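Long-range contacts in quinone oxidoreductase 1 (PDB 1QOR), which catalyses the NADPH-dependent reduction of quinones to semiquinones, working as a homodimer of the zinc-containing alcohol dehydrogenase family: residues A[142-147]-A[212-217]; A[14-19]-A[305-310]; A[38-43]-A[93-98]. All coordinates share one frame; numbering follows the deposited sequence.

Contact 1: A[142-147]-A[212-217]. With NDP (NADPH dihydro-nicotinamide-adenine-dinucleotide phosphate), chain D.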
loop_
_atom_site.group_PDB
_atom_site.type_symbol
_atom_site.label_atom_id
_atom_site.label_comp_id
_atom_site.label_asym_id
_atom_site.label_seq_id
_atom_site.Cartn_x
_atom_site.Cartn_y
_atom_site.Cartn_z
ATOM N N GLU A 142 -0.657 6.581 20.835
ATOM C CA GLU A 142 -0.036 5.781 19.795
ATOM C C GLU A 142 1.360 6.262 19.465
ATOM O O GLU A 142 1.556 7.453 19.260
ATOM C CB GLU A 142 -0.881 5.808 18.540
ATOM C CG GLU A 142 -0.287 4.954 17.446
ATOM C CD GLU A 142 -1.243 4.637 16.312
ATOM O OE1 GLU A 142 -2.333 5.234 16.218
ATOM O OE2 GLU A 142 -0.899 3.748 15.519
ATOM N N GLN A 143 2.315 5.336 19.385
ATOM C CA GLN A 143 3.696 5.651 19.022
ATOM C C GLN A 143 3.820 5.419 17.511
ATOM O O GLN A 143 3.327 4.434 17.003
ATOM C CB GLN A 143 4.681 4.717 19.734
ATOM C CG GLN A 143 4.572 4.707 21.260
ATOM C CD GLN A 143 5.565 3.750 21.944
ATOM O OE1 GLN A 143 5.680 3.746 23.160
ATOM N NE2 GLN A 143 6.261 2.951 21.184
ATOM N N PHE A 144 4.485 6.304 16.793
ATOM C CA PHE A 144 4.627 6.109 15.362
ATOM C C PHE A 144 5.859 6.897 14.966
ATOM O O PHE A 144 6.279 7.802 15.715
ATOM C CB PHE A 144 3.389 6.611 14.603
ATOM C CG PHE A 144 3.131 8.080 14.763
ATOM C CD1 PHE A 144 2.469 8.579 15.902
ATOM C CD2 PHE A 144 3.526 8.990 13.764
ATOM C CE1 PHE A 144 2.199 9.955 16.037
ATOM C CE2 PHE A 144 3.253 10.371 13.907
ATOM C CZ PHE A 144 2.584 10.843 15.050
ATOM N N LEU A 145 6.422 6.566 13.808
ATOM C CA LEU A 145 7.615 7.228 13.319
ATOM C C LEU A 145 7.315 8.317 12.255
ATOM O O LEU A 145 6.426 8.137 11.383
ATOM C CB LEU A 145 8.587 6.165 12.794
ATOM C CG LEU A 145 9.942 6.606 12.242
ATOM C CD1 LEU A 145 10.792 7.127 13.352
ATOM C CD2 LEU A 145 10.616 5.398 11.550
ATOM N N PHE A 146 8.069 9.427 12.295
ATOM C CA PHE A 146 7.848 10.522 11.365
ATOM C C PHE A 146 9.207 11.089 11.049
ATOM O O PHE A 146 9.866 11.631 11.925
ATOM C CB PHE A 146 6.932 11.575 11.998
ATOM C CG PHE A 146 6.248 12.490 11.009
ATOM C CD1 PHE A 146 6.971 13.479 10.322
ATOM C CD2 PHE A 146 4.881 12.370 10.762
ATOM C CE1 PHE A 146 6.328 14.342 9.394
ATOM C CE2 PHE A 146 4.229 13.215 9.846
ATOM C CZ PHE A 146 4.963 14.210 9.158
ATOM N N HIS A 147 9.635 10.951 9.798
ATOM C CA HIS A 147 10.940 11.399 9.347
ATOM C C HIS A 147 11.096 12.865 9.135
ATOM O O HIS A 147 10.133 13.558 8.875
ATOM C CB HIS A 147 11.318 10.667 8.071
ATOM C CG HIS A 147 11.637 9.220 8.288
ATOM N ND1 HIS A 147 12.916 8.762 8.524
ATOM C CD2 HIS A 147 10.851 8.121 8.266
ATOM C CE1 HIS A 147 12.906 7.445 8.622
ATOM N NE2 HIS A 147 11.663 7.032 8.468
ATOM N N VAL A 212 2.515 2.552 11.914
ATOM C CA VAL A 212 2.617 3.428 10.773
ATOM C C VAL A 212 3.916 4.238 10.791
ATOM O O VAL A 212 4.407 4.596 11.869
ATOM C CB VAL A 212 1.376 4.325 10.666
ATOM C CG1 VAL A 212 1.254 5.194 11.933
ATOM C CG2 VAL A 212 1.433 5.173 9.372
ATOM N N VAL A 213 4.479 4.460 9.593
ATOM C CA VAL A 213 5.705 5.214 9.351
ATOM C C VAL A 213 5.404 6.261 8.301
ATOM O O VAL A 213 4.898 5.920 7.227
ATOM C CB VAL A 213 6.842 4.344 8.743
ATOM C CG1 VAL A 213 7.996 5.217 8.341
ATOM C CG2 VAL A 213 7.397 3.345 9.792
ATOM N N TYR A 214 5.650 7.534 8.615
ATOM C CA TYR A 214 5.439 8.622 7.669
ATOM C C TYR A 214 6.803 9.002 7.224
ATOM O O TYR A 214 7.545 9.628 7.969
ATOM C CB TYR A 214 4.737 9.793 8.312
ATOM C CG TYR A 214 3.337 9.479 8.721
ATOM C CD1 TYR A 214 2.275 9.661 7.839
ATOM C CD2 TYR A 214 3.051 9.070 10.037
ATOM C CE1 TYR A 214 0.961 9.446 8.252
ATOM C CE2 TYR A 214 1.724 8.870 10.473
ATOM C CZ TYR A 214 0.693 9.058 9.576
ATOM O OH TYR A 214 -0.603 8.882 9.999
ATOM N N ASP A 215 7.112 8.712 5.970
ATOM C CA ASP A 215 8.447 8.933 5.446
ATOM C C ASP A 215 8.520 9.844 4.193
ATOM O O ASP A 215 8.124 9.443 3.077
ATOM C CB ASP A 215 9.086 7.534 5.225
ATOM C CG ASP A 215 10.514 7.601 4.707
ATOM O OD1 ASP A 215 10.955 8.621 4.141
ATOM O OD2 ASP A 215 11.216 6.591 4.813
ATOM N N SER A 216 9.088 11.040 4.369
ATOM C CA SER A 216 9.181 11.973 3.278
ATOM C C SER A 216 10.557 12.007 2.725
ATOM O O SER A 216 10.820 12.738 1.761
ATOM C CB SER A 216 8.771 13.382 3.713
ATOM O OG SER A 216 9.618 13.895 4.722
ATOM N N VAL A 217 11.468 11.235 3.311
ATOM C CA VAL A 217 12.821 11.321 2.776
ATOM C C VAL A 217 13.050 10.468 1.523
ATOM O O VAL A 217 13.910 10.796 0.685
ATOM C CB VAL A 217 13.971 11.341 3.886
ATOM C CG1 VAL A 217 13.412 11.359 5.298
ATOM C CG2 VAL A 217 15.113 10.356 3.615
HETATM P PA NDP D . 11.687 20.341 4.788
HETATM O O1A NDP D . 11.673 21.732 5.309
HETATM O O2A NDP D . 11.221 19.245 5.679
HETATM O O5B NDP D . 13.068 19.996 4.174
HETATM C C5B NDP D . 13.450 18.692 3.822
HETATM C C4B NDP D . 14.183 18.078 4.975
HETATM O O4B NDP D . 14.254 16.713 4.585
HETATM C C3B NDP D . 15.639 18.511 5.199
HETATM O O3B NDP D . 15.669 19.716 6.008
HETATM C C2B NDP D . 16.281 17.240 5.735
HETATM O O2B NDP D . 16.218 17.278 7.155
HETATM C C1B NDP D . 15.401 16.066 5.118
HETATM N N9A NDP D . 16.311 15.366 4.198
HETATM C C8A NDP D . 16.779 14.122 4.304
HETATM N N7A NDP D . 17.619 13.865 3.294
HETATM C C5A NDP D . 17.642 14.975 2.590
HETATM C C6A NDP D . 18.412 15.184 1.452
HETATM N N6A NDP D . 19.216 14.259 0.942
HETATM N N1A NDP D . 18.304 16.392 0.898
HETATM C C2A NDP D . 17.498 17.369 1.399
HETATM N N3A NDP D . 16.768 17.157 2.496
HETATM C C4A NDP D . 16.840 15.944 3.116
HETATM O O3 NDP D . 10.663 20.416 3.574
HETATM P PN NDP D . 9.099 20.582 3.420
HETATM O O1N NDP D . 8.409 20.750 4.750
HETATM O O2N NDP D . 8.833 21.588 2.323
HETATM O O5D NDP D . 8.754 19.090 2.816
HETATM C C5D NDP D . 9.060 17.861 3.460
HETATM C C4D NDP D . 8.807 16.702 2.555
HETATM O O4D NDP D . 7.386 16.513 2.365
HETATM C C3D NDP D . 9.412 16.868 1.166
HETATM O O3D NDP D . 9.979 15.629 0.727
HETATM C C2D NDP D . 8.170 17.255 0.332
HETATM O O2D NDP D . 8.350 16.971 -1.033
HETATM C C1D NDP D . 7.082 16.403 0.917
HETATM N N1N NDP D . 5.663 16.851 0.903
HETATM C C2N NDP D . 4.686 15.981 0.487
HETATM C C3N NDP D . 3.372 16.416 0.493
HETATM C C7N NDP D . 2.244 15.480 0.077
HETATM O O7N NDP D . 1.073 15.840 0.122
HETATM N N7N NDP D . 2.636 14.286 -0.314
HETATM C C4N NDP D . 3.027 17.690 0.912
HETATM C C5N NDP D . 4.038 18.562 1.337
HETATM C C6N NDP D . 5.353 18.130 1.318
HETATM P P2B NDP D . 17.351 16.489 8.085
HETATM O O1X NDP D . 16.798 16.537 9.455
HETATM O O2X NDP D . 17.429 15.126 7.543
HETATM O O3X NDP D . 18.579 17.278 7.868
HETATM O O HOH W 1 8.678 15.220 6.923
HETATM O O HOH W 2 8.372 12.175 6.953
#
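Tyr214 meets both Phe144 and Phe146, and this aromatic cluster is the buried, closely packed part of the contact. Tyr214 holds CG anti to its carbonyl carbon (chi1 -66°), which puts its CD2 3.8 Å from Phe144 CD2; the two rings meet obliquely, planes 79° apart. Phe146 instead reaches the root of the same side chain, its CD2 3.6 Å from Tyr214 CB, and its ring is inclined only 33° to that of Tyr214. Helix 152-164 packs on both phenylalanines, while the phenol oxygen of Tyr214 is bonded to Leu131 O.

Parallel pairing fixes the register: Tyr214 N donates to Leu145 O at 2.9 Å, and His147 N to Tyr214 O at 3.1 Å. On the face holding Leu145 and Val213, the His147 ring lies beside Asp215, with CD2 3.6 Å from Asp215 CB and OD2 over one ring face; OD2 is itself held by Thr221 and Ser225.

Past the strand ends water takes over from side-chain packing. One water donates to His147 O at 2.9 Å and pairs with Ser216 OG at 2.7 Å; a second donates to His147 O and Tyr214 O. Beyond them NADPH O3D makes a weak bond to Ser216 O at 3.2 Å.

Strands 143-146 and 210-215 are strands 1 and 4 in the order 3-2-1-4-5-6, adjacent at the middle of the parallel Rossmann sheet. The chemistry thus runs from an apolar body to C-terminal ends whose carbonyls face water and the cofactor ribose.

Contact 2: A[14-19]-A[305-310]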
loop_
_atom_site.group_PDB
_atom_site.type_symbol
_atom_site.label_atom_id
_atom_site.label_comp_id
_atom_site.label_asym_id
_atom_site.label_seq_id
_atom_site.Cartn_x
_atom_site.Cartn_y
_atom_site.Cartn_z
ATOM N N GLU A 14 20.416 28.025 -9.660
ATOM C CA GLU A 14 20.861 29.054 -10.571
ATOM C C GLU A 14 19.954 29.252 -11.793
ATOM O O GLU A 14 20.018 30.300 -12.410
ATOM C CB GLU A 14 22.287 28.800 -11.019
ATOM C CG GLU A 14 22.419 27.701 -12.052
ATOM C CD GLU A 14 22.224 26.266 -11.498
ATOM O OE1 GLU A 14 22.260 26.068 -10.249
ATOM O OE2 GLU A 14 22.037 25.324 -12.336
ATOM N N VAL A 15 19.066 28.323 -12.131
ATOM C CA VAL A 15 18.216 28.559 -13.304
ATOM C C VAL A 15 17.038 29.470 -13.006
ATOM O O VAL A 15 16.280 29.802 -13.902
ATOM C CB VAL A 15 17.635 27.261 -13.916
ATOM C CG1 VAL A 15 18.729 26.265 -14.180
ATOM C CG2 VAL A 15 16.543 26.659 -13.026
ATOM N N LEU A 16 16.839 29.862 -11.762
ATOM C CA LEU A 16 15.672 30.689 -11.471
ATOM C C LEU A 16 15.958 32.148 -11.814
ATOM O O LEU A 16 17.026 32.663 -11.460
ATOM C CB LEU A 16 15.268 30.537 -9.993
ATOM C CG LEU A 16 14.741 29.169 -9.523
ATOM C CD1 LEU A 16 14.526 29.238 -8.037
ATOM C CD2 LEU A 16 13.438 28.759 -10.246
ATOM N N GLN A 17 15.030 32.812 -12.507
ATOM C CA GLN A 17 15.246 34.213 -12.858
ATOM C C GLN A 17 14.032 35.103 -12.639
ATOM O O GLN A 17 12.898 34.704 -12.912
ATOM C CB GLN A 17 15.793 34.350 -14.294
ATOM C CG GLN A 17 14.839 33.987 -15.434
ATOM C CD GLN A 17 15.516 34.084 -16.832
ATOM O OE1 GLN A 17 15.101 34.879 -17.702
ATOM N NE2 GLN A 17 16.552 33.274 -17.044
ATOM N N ALA A 18 14.258 36.270 -12.035
ATOM C CA ALA A 18 13.177 37.218 -11.785
ATOM C C ALA A 18 12.872 37.915 -13.110
ATOM O O ALA A 18 13.790 38.179 -13.901
ATOM C CB ALA A 18 13.604 38.214 -10.744
ATOM N N VAL A 19 11.598 38.137 -13.412
ATOM C CA VAL A 19 11.243 38.810 -14.665
ATOM C C VAL A 19 10.056 39.709 -14.458
ATOM O O VAL A 19 9.137 39.365 -13.723
ATOM C CB VAL A 19 10.912 37.820 -15.866
ATOM C CG1 VAL A 19 12.014 36.779 -16.049
ATOM C CG2 VAL A 19 9.543 37.169 -15.718
ATOM N N LYS A 305 13.073 38.106 -5.166
ATOM C CA LYS A 305 14.152 38.019 -6.136
ATOM C C LYS A 305 15.315 37.137 -5.704
ATOM O O LYS A 305 16.145 36.791 -6.529
ATOM C CB LYS A 305 14.631 39.405 -6.549
ATOM C CG LYS A 305 15.190 40.260 -5.399
ATOM C CD LYS A 305 16.697 40.026 -5.187
ATOM C CE LYS A 305 17.305 41.024 -4.179
ATOM N NZ LYS A 305 18.700 40.610 -3.754
ATOM N N ASP A 306 15.387 36.767 -4.432
ATOM C CA ASP A 306 16.457 35.880 -3.989
ATOM C C ASP A 306 15.990 34.424 -3.857
ATOM O O ASP A 306 16.548 33.630 -3.065
ATOM C CB ASP A 306 17.104 36.375 -2.689
ATOM C CG ASP A 306 17.911 37.664 -2.886
ATOM O OD1 ASP A 306 18.426 37.891 -4.020
ATOM O OD2 ASP A 306 18.008 38.466 -1.913
ATOM N N ALA A 307 14.989 34.076 -4.673
ATOM C CA ALA A 307 14.443 32.724 -4.709
ATOM C C ALA A 307 15.571 31.683 -4.881
ATOM O O ALA A 307 15.540 30.615 -4.258
ATOM C CB ALA A 307 13.397 32.603 -5.789
ATOM N N GLN A 308 16.589 32.017 -5.672
ATOM C CA GLN A 308 17.739 31.125 -5.855
ATOM C C GLN A 308 18.469 30.765 -4.532
ATOM O O GLN A 308 18.852 29.605 -4.311
ATOM C CB GLN A 308 18.767 31.721 -6.830
ATOM C CG GLN A 308 20.024 30.845 -6.896
ATOM C CD GLN A 308 21.127 31.390 -7.806
ATOM O OE1 GLN A 308 22.274 30.938 -7.716
ATOM N NE2 GLN A 308 20.795 32.357 -8.675
ATOM N N ARG A 309 18.724 31.759 -3.684
ATOM C CA ARG A 309 19.400 31.510 -2.395
ATOM C C ARG A 309 18.479 30.679 -1.493
ATOM O O ARG A 309 18.960 29.849 -0.751
ATOM C CB ARG A 309 19.735 32.839 -1.679
ATOM C CG ARG A 309 20.664 32.705 -0.443
ATOM N N ALA A 310 17.169 30.926 -1.536
ATOM C CA ALA A 310 16.223 30.155 -0.736
ATOM C C ALA A 310 16.327 28.660 -1.070
ATOM O O ALA A 310 16.316 27.807 -0.148
ATOM C CB ALA A 310 14.801 30.643 -0.961
#
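Leu16 and Ala307 meet where the two-stranded antiparallel sheet of 3-6 and 17-20 packs against the start of helix 307-315, a contact that joins the N-terminal end of the chain to its C-terminal part within the catalytic domain of this medium-chain dehydrogenase fold. The evidence is distance alone, because no hydrogen bond spans the two segments.

The apolar contacts are few. Leu16 holds CG anti to its carbonyl carbon (chi1 -66°) and sends CD1 to the first turn of the helix, 4.2 Å from Ala307 CB and 4.1 Å from Ala307 C. Ile5, Leu61 and Arg48 also touch the leucine, Leu325 lies against Ala307, and both residues are buried. At the exposed margin Ala18 CB comes within 4.5 Å of Lys305 CB, a looser meeting of methyl and methylene.

A second kind of contact sets a side-chain amide against backbone. Gln308 has CG anti to its own N (chi1 174°) and runs on extended, which lays its amide carbon CD 3.6 Å from Glu14 CA, with CG 4.0 Å from Glu14 N. Pro13 touches the same side chain. An alanine in place of Gln308 would probably open a gap beside CA of Glu14, where the amide carbon now lies.

Charge pairing stays within 305-310. The end of Lys305 leads away from 14-19 and forms a salt bridge with its neighbour: NZ meets Asp306 OD1 on the syn side at 2.7 Å, 20° out of the carboxylate plane.

Contact 3: A[38-43]-A[93-98]; sequences IGINFI and GAYSSV. With NDP (NADPH dihydro-nicotinamide-adenine-dinucleotide phosphate), chain D.
Asp44 OD2 accepts from both Tyr95 OH and Asn41 N, so one carboxylate oxygen ties the tip of the tyrosine, which lies against Ile38, Gly39 and Ile40, to the backbone just before helix 42-49. Tyr95 has CG anti to its carbonyl carbon (chi1 -83°), which carries CD1 to 3.7 Å from Ile38 CG2 and CE1 to 3.7 Å from Gly39 O; at the far end OH lies near Ile40 CG2. Leu325 touches Ile38, Ile40 and Tyr95 alike, so strand 324-326 also packs on this buried group.

Ile38 lies against Ala94 O as well, its CG2 at 3.5 Å and its CG1 and CD1 both at 3.7 Å, while Ser96 N supplies that oxygen with a weak hydrogen bond. The weak bond closes an inverse gamma turn centred on Tyr95, and Ser96 OG braces the bend further by donating to Gly93 O at 2.8 Å.

The far end of 38-43 belongs to the cofactor. Phe42 N donates to NADPH O2N at 3.0 Å with an angle of 148° at the hydrogen, and the phenyl ring follows the dinucleotide, CE2 lying 3.7 Å from NADPH C5B. Both segments belong to the GroES-like domain, and a backbone N-H near a helix start bonding one diphosphate oxygen is one contribution of this catalytic domain to the NADP-binding cleft.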
loop_
_atom_site.group_PDB
_atom_site.type_symbol
_atom_site.label_atom_id
_atom_site.label_comp_id
_atom_site.label_asym_id
_atom_site.label_seq_id
_atom_site.Cartn_x
_atom_site.Cartn_y
_atom_site.Cartn_z
ATOM N N ILE A 38 4.927 34.467 0.448
ATOM C CA ILE A 38 4.943 33.307 -0.456
ATOM C C ILE A 38 5.614 32.094 0.218
ATOM O O ILE A 38 6.753 32.193 0.685
ATOM C CB ILE A 38 5.777 33.668 -1.755
ATOM C CG1 ILE A 38 5.188 34.924 -2.428
ATOM C CG2 ILE A 38 5.856 32.462 -2.750
ATOM C CD1 ILE A 38 6.082 35.517 -3.511
ATOM N N GLY A 39 4.938 30.953 0.221
ATOM C CA GLY A 39 5.522 29.785 0.837
ATOM C C GLY A 39 6.539 29.110 -0.058
ATOM O O GLY A 39 6.478 29.227 -1.293
ATOM N N ILE A 40 7.536 28.484 0.559
ATOM C CA ILE A 40 8.549 27.721 -0.154
ATOM C C ILE A 40 8.239 26.259 0.216
ATOM O O ILE A 40 7.934 25.936 1.384
ATOM C CB ILE A 40 9.974 28.100 0.293
ATOM C CG1 ILE A 40 10.244 29.568 -0.107
ATOM C CG2 ILE A 40 11.028 27.101 -0.295
ATOM C CD1 ILE A 40 11.525 30.132 0.411
ATOM N N ASN A 41 8.293 25.377 -0.764
ATOM C CA ASN A 41 7.957 23.981 -0.503
ATOM C C ASN A 41 8.949 23.101 -1.219
ATOM O O ASN A 41 9.438 23.458 -2.320
ATOM C CB ASN A 41 6.520 23.695 -0.936
ATOM C CG ASN A 41 5.506 24.309 0.007
ATOM O OD1 ASN A 41 5.292 23.814 1.109
ATOM N ND2 ASN A 41 4.860 25.383 -0.420
ATOM N N PHE A 42 9.242 21.945 -0.630
ATOM C CA PHE A 42 10.231 21.088 -1.255
ATOM C C PHE A 42 9.812 20.671 -2.676
ATOM O O PHE A 42 10.663 20.553 -3.546
ATOM C CB PHE A 42 10.592 19.886 -0.371
ATOM C CG PHE A 42 12.035 19.475 -0.494
ATOM C CD1 PHE A 42 12.465 18.682 -1.566
ATOM C CD2 PHE A 42 12.969 19.930 0.420
ATOM C CE1 PHE A 42 13.795 18.362 -1.717
ATOM C CE2 PHE A 42 14.318 19.620 0.294
ATOM C CZ PHE A 42 14.745 18.845 -0.765
ATOM N N ILE A 43 8.518 20.490 -2.933
ATOM C CA ILE A 43 8.089 20.140 -4.290
ATOM C C ILE A 43 8.554 21.220 -5.315
ATOM O O ILE A 43 8.806 20.902 -6.488
ATOM C CB ILE A 43 6.558 19.911 -4.364
ATOM C CG1 ILE A 43 6.142 19.387 -5.753
ATOM C CG2 ILE A 43 5.791 21.197 -3.986
ATOM C CD1 ILE A 43 4.659 18.964 -5.829
ATOM N N GLY A 93 3.231 29.333 -10.320
ATOM C CA GLY A 93 3.428 30.757 -10.466
ATOM C C GLY A 93 3.248 31.587 -9.196
ATOM O O GLY A 93 3.375 32.823 -9.245
ATOM N N ALA A 94 2.962 30.948 -8.054
ATOM C CA ALA A 94 2.788 31.676 -6.782
ATOM C C ALA A 94 4.036 32.484 -6.399
ATOM O O ALA A 94 3.929 33.407 -5.573
ATOM C CB ALA A 94 2.374 30.753 -5.665
ATOM N N TYR A 95 5.204 32.134 -6.963
ATOM C CA TYR A 95 6.441 32.900 -6.720
ATOM C C TYR A 95 6.287 34.175 -7.579
ATOM O O TYR A 95 6.934 34.315 -8.650
ATOM C CB TYR A 95 7.691 32.162 -7.215
ATOM C CG TYR A 95 8.306 31.111 -6.312
ATOM C CD1 TYR A 95 7.540 30.397 -5.380
ATOM C CD2 TYR A 95 9.646 30.776 -6.447
ATOM C CE1 TYR A 95 8.106 29.375 -4.618
ATOM C CE2 TYR A 95 10.218 29.750 -5.703
ATOM C CZ TYR A 95 9.439 29.063 -4.800
ATOM O OH TYR A 95 9.985 28.014 -4.114
ATOM N N SER A 96 5.410 35.077 -7.143
ATOM C CA SER A 96 5.130 36.291 -7.882
ATOM C C SER A 96 4.441 37.278 -6.970
ATOM O O SER A 96 3.812 36.895 -5.963
ATOM C CB SER A 96 4.193 35.974 -9.035
ATOM O OG SER A 96 2.966 35.470 -8.541
ATOM N N SER A 97 4.470 38.544 -7.367
ATOM C CA SER A 97 3.833 39.579 -6.576
ATOM C C SER A 97 2.327 39.639 -6.819
ATOM O O SER A 97 1.591 40.090 -5.960
ATOM C CB SER A 97 4.536 40.927 -6.798
ATOM O OG SER A 97 4.505 41.332 -8.154
ATOM N N VAL A 98 1.858 39.100 -7.938
ATOM C CA VAL A 98 0.423 39.088 -8.271
ATOM C C VAL A 98 0.181 37.763 -8.990
ATOM O O VAL A 98 0.911 37.423 -9.941
ATOM C CB VAL A 98 0.039 40.217 -9.300
ATOM C CG1 VAL A 98 -1.476 40.314 -9.479
ATOM C CG2 VAL A 98 0.644 41.559 -8.881
HETATM P PA NDP D . 11.687 20.341 4.788
HETATM O O1A NDP D . 11.673 21.732 5.309
HETATM O O2A NDP D . 11.221 19.245 5.679
HETATM O O5B NDP D . 13.068 19.996 4.174
HETATM C C5B NDP D . 13.450 18.692 3.822
HETATM C C4B NDP D . 14.183 18.078 4.975
HETATM O O4B NDP D . 14.254 16.713 4.585
HETATM C C3B NDP D . 15.639 18.511 5.199
HETATM O O3B NDP D . 15.669 19.716 6.008
HETATM C C2B NDP D . 16.281 17.240 5.735
HETATM O O2B NDP D . 16.218 17.278 7.155
HETATM C C1B NDP D . 15.401 16.066 5.118
HETATM N N9A NDP D . 16.311 15.366 4.198
HETATM C C8A NDP D . 16.779 14.122 4.304
HETATM N N7A NDP D . 17.619 13.865 3.294
HETATM C C5A NDP D . 17.642 14.975 2.590
HETATM C C6A NDP D . 18.412 15.184 1.452
HETATM N N6A NDP D . 19.216 14.259 0.942
HETATM N N1A NDP D . 18.304 16.392 0.898
HETATM C C2A NDP D . 17.498 17.369 1.399
HETATM N N3A NDP D . 16.768 17.157 2.496
HETATM C C4A NDP D . 16.840 15.944 3.116
HETATM O O3 NDP D . 10.663 20.416 3.574
HETATM P PN NDP D . 9.099 20.582 3.420
HETATM O O1N NDP D . 8.409 20.750 4.750
HETATM O O2N NDP D . 8.833 21.588 2.323
HETATM O O5D NDP D . 8.754 19.090 2.816
HETATM C C5D NDP D . 9.060 17.861 3.460
HETATM C C4D NDP D . 8.807 16.702 2.555
HETATM O O4D NDP D . 7.386 16.513 2.365
HETATM C C3D NDP D . 9.412 16.868 1.166
HETATM O O3D NDP D . 9.979 15.629 0.727
HETATM C C2D NDP D . 8.170 17.255 0.332
HETATM O O2D NDP D . 8.350 16.971 -1.033
HETATM C C1D NDP D . 7.082 16.403 0.917
HETATM N N1N NDP D . 5.663 16.851 0.903
HETATM C C2N NDP D . 4.686 15.981 0.487
HETATM C C3N NDP D . 3.372 16.416 0.493
HETATM C C7N NDP D . 2.244 15.480 0.077
HETATM O O7N NDP D . 1.073 15.840 0.122
HETATM N N7N NDP D . 2.636 14.286 -0.314
HETATM C C4N NDP D . 3.027 17.690 0.912
HETATM C C5N NDP D . 4.038 18.562 1.337
HETATM C C6N NDP D . 5.353 18.130 1.318
HETATM P P2B NDP D . 17.351 16.489 8.085
HETATM O O1X NDP D . 16.798 16.537 9.455
HETATM O O2X NDP D . 17.429 15.126 7.543
HETATM O O3X NDP D . 18.579 17.278 7.868
#

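Overall arrangement
From the N terminus the chain first passes 14-19, whose partner 305-310 comes almost 300 residues later, so contact 2 closes the outermost loop. Inside it, contact 3 closes a short loop when 93-98 returns to 38-43, and contact 1 then closes another between 142-147 and 212-217. These two follow in series, both nested within contact 2, and none cross. Contacts 2 and 3 share the catalytic domain and touch, Ala310 CB lying 3.6 Å from Ile40 CD1. Contact 1 belongs to the Rossmann domain, its centre 27 Å from that of contact 3, yet NADPH touches both and bridges the two domains.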